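Local coordinates for metallo-beta-lactamase domain-containing protein (Thermotoga maritima, PDB 3H3E) that binds zinc and is probably a metal-dependent enzyme of the metallo-beta-lactamase superfamily, its exact reaction not established, at residues E198-V203 against N225-E230. The protein carries 2 engineered substitutions. Numbering follows the deposited sequence.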
loop_
_atom_site.group_PDB
_atom_site.type_symbol
_atom_site.label_atom_id
_atom_site.label_comp_id
_atom_site.label_asym_id
_atom_site.label_seq_id
_atom_site.Cartn_x
_atom_site.Cartn_y
_atom_site.Cartn_z
ATOM N N GLU A 198 15.749 8.807 -10.109
ATOM C CA GLU A 198 14.675 9.784 -10.280
ATOM C C GLU A 198 14.227 10.350 -8.948
ATOM O O GLU A 198 14.368 9.714 -7.916
ATOM C CB GLU A 198 13.454 9.164 -10.983
ATOM C CG GLU A 198 13.439 9.228 -12.501
ATOM C CD GLU A 198 14.003 7.975 -13.152
ATOM O OE1 GLU A 198 14.155 6.942 -12.455
ATOM O OE2 GLU A 198 14.296 8.025 -14.371
ATOM N N ARG A 199 13.664 11.548 -8.971
ATOM C CA ARG A 199 13.194 12.177 -7.751
ATOM C C ARG A 199 11.831 11.604 -7.368
ATOM O O ARG A 199 11.060 11.182 -8.228
ATOM C CB ARG A 199 13.110 13.694 -7.933
ATOM C CG ARG A 199 12.513 14.407 -6.731
ATOM C CD ARG A 199 12.336 15.887 -6.979
ATOM N NE ARG A 199 13.511 16.641 -6.562
ATOM C CZ ARG A 199 13.528 17.489 -5.538
ATOM N NH1 ARG A 199 12.427 17.706 -4.828
ATOM N NH2 ARG A 199 14.647 18.133 -5.232
ATOM N N ILE A 200 11.533 11.584 -6.073
ATOM C CA ILE A 200 10.228 11.139 -5.616
ATOM C C ILE A 200 9.252 12.324 -5.604
ATOM O O ILE A 200 9.436 13.287 -4.865
ATOM C CB ILE A 200 10.322 10.472 -4.230
ATOM C CG1 ILE A 200 11.191 9.220 -4.305
ATOM C CG2 ILE A 200 8.950 10.093 -3.715
ATOM C CD1 ILE A 200 11.504 8.606 -2.960
ATOM N N LYS A 201 8.229 12.255 -6.447
ATOM C CA LYS A 201 7.281 13.348 -6.610
ATOM C C LYS A 201 6.153 13.265 -5.587
ATOM O O LYS A 201 5.923 14.217 -4.843
ATOM C CB LYS A 201 6.702 13.342 -8.033
ATOM C CG LYS A 201 5.523 14.293 -8.256
ATOM C CD LYS A 201 4.986 14.180 -9.689
ATOM C CE LYS A 201 3.927 15.234 -10.026
ATOM N NZ LYS A 201 2.610 14.946 -9.385
HETATM N N MSE A 202 5.462 12.121 -5.556
HETATM C CA MSE A 202 4.257 11.938 -4.745
HETATM C C MSE A 202 4.242 10.576 -4.047
HETATM O O MSE A 202 4.640 9.563 -4.621
HETATM C CB MSE A 202 3.017 12.071 -5.634
HETATM C CG MSE A 202 1.686 11.915 -4.922
HETATM SE SE MSE A 202 0.244 12.086 -6.001
HETATM C CE MSE A 202 0.346 13.790 -6.492
ATOM N N VAL A 203 3.768 10.550 -2.807
ATOM C CA VAL A 203 3.609 9.290 -2.086
ATOM C C VAL A 203 2.188 9.135 -1.577
ATOM O O VAL A 203 1.704 9.988 -0.858
ATOM C CB VAL A 203 4.544 9.210 -0.884
ATOM C CG1 VAL A 203 4.465 7.844 -0.249
ATOM C CG2 VAL A 203 5.961 9.527 -1.305
ATOM N N ASN A 225 11.042 15.177 3.717
ATOM C CA ASN A 225 11.642 16.457 3.358
ATOM C C ASN A 225 13.020 16.302 2.747
ATOM O O ASN A 225 13.294 16.833 1.676
ATOM C CB ASN A 225 11.704 17.375 4.575
ATOM C CG ASN A 225 10.345 17.908 4.958
ATOM O OD1 ASN A 225 9.428 17.955 4.132
ATOM N ND2 ASN A 225 10.200 18.314 6.210
ATOM N N GLU A 226 13.882 15.572 3.444
ATOM C CA GLU A 226 15.239 15.314 2.987
ATOM C C GLU A 226 15.273 14.774 1.564
ATOM O O GLU A 226 16.181 15.108 0.784
ATOM C CB GLU A 226 15.924 14.302 3.903
ATOM C CG GLU A 226 16.065 14.730 5.345
ATOM C CD GLU A 226 17.145 15.760 5.554
ATOM O OE1 GLU A 226 17.897 16.051 4.595
ATOM O OE2 GLU A 226 17.243 16.280 6.686
ATOM N N LEU A 227 14.300 13.923 1.231
ATOM C CA LEU A 227 14.294 13.272 -0.081
ATOM C C LEU A 227 13.597 14.120 -1.131
ATOM O O LEU A 227 13.498 13.723 -2.283
ATOM C CB LEU A 227 13.670 11.876 -0.017
ATOM C CG LEU A 227 14.364 10.787 0.833
ATOM C CD1 LEU A 227 13.516 9.534 0.892
ATOM C CD2 LEU A 227 15.751 10.425 0.323
ATOM N N GLY A 228 13.120 15.293 -0.724
ATOM C CA GLY A 228 12.475 16.218 -1.638
ATOM C C GLY A 228 11.119 15.772 -2.163
ATOM O O GLY A 228 10.734 16.124 -3.279
ATOM N N VAL A 229 10.387 14.992 -1.374
ATOM C CA VAL A 229 9.047 14.596 -1.779
ATOM C C VAL A 229 8.146 15.830 -1.819
ATOM O O VAL A 229 8.165 16.652 -0.902
ATOM C CB VAL A 229 8.457 13.529 -0.842
ATOM C CG1 VAL A 229 7.081 13.129 -1.310
ATOM C CG2 VAL A 229 9.360 12.325 -0.796
ATOM N N GLU A 230 7.360 15.956 -2.883
ATOM C CA GLU A 230 6.577 17.163 -3.108
ATOM C C GLU A 230 5.158 17.074 -2.546
ATOM O O GLU A 230 4.695 18.013 -1.902
ATOM C CB GLU A 230 6.564 17.527 -4.599
ATOM C CG GLU A 230 5.868 18.841 -4.920
ATOM C CD GLU A 230 6.369 19.994 -4.056
ATOM O OE1 GLU A 230 7.606 20.144 -3.924
ATOM O OE2 GLU A 230 5.529 20.750 -3.515
HETATM O O HOH W 1 13.894 11.708 -4.099
#
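Asn225 lies in the last turn of helix 214-226; its carbonyl O accepts the backbone N-H of Gly228, and its side-chain amide bonds to the end of helix 240-249 (Glu249 O) and the chain just beyond it (Leu251 N). Leu227 meets the strand in two ways. Its carbonyl O takes a bond from a water, 2.7 Å from the water oxygen, and the same water accepts the N-H of Ile200, so the first strand residue is bridged to the helix end; its CD1 only grazes Ile200 CD1, at 4.4 Å, both side chains also packing on Leu189 of helix 185-193. Gly228 turns the chain with a positive phi (69°), completing a Schellman motif. Arg199 NH1 lies 2.8 Å from Gly228 O; the arginine chain reaches there by bending at chi3 (-91°). Val229 divides its branches: CG2, beside its own backbone N, crosses obliquely over Ile200 CG2 at 3.7 Å, while CG1, anti to that N, meets Val203 CG2 at about a right angle. Its CA-H points almost straight at Ile200 O (173° at the hydrogen). Glu230 N donates to Lys201 O at 3.0 Å, a bent bond that arrives above the carbonyl plane. From here the chain enters strand 231-235, whose Thr231 also bonds to Lys201. The contact thus belongs to a right-handed beta-alpha-beta crossover, joining parallel strands 200-204 and 231-235 through helix 214-226 in one sheet of the metallo-beta-lactamase alpha-beta/beta-alpha sandwich, away from the zinc site.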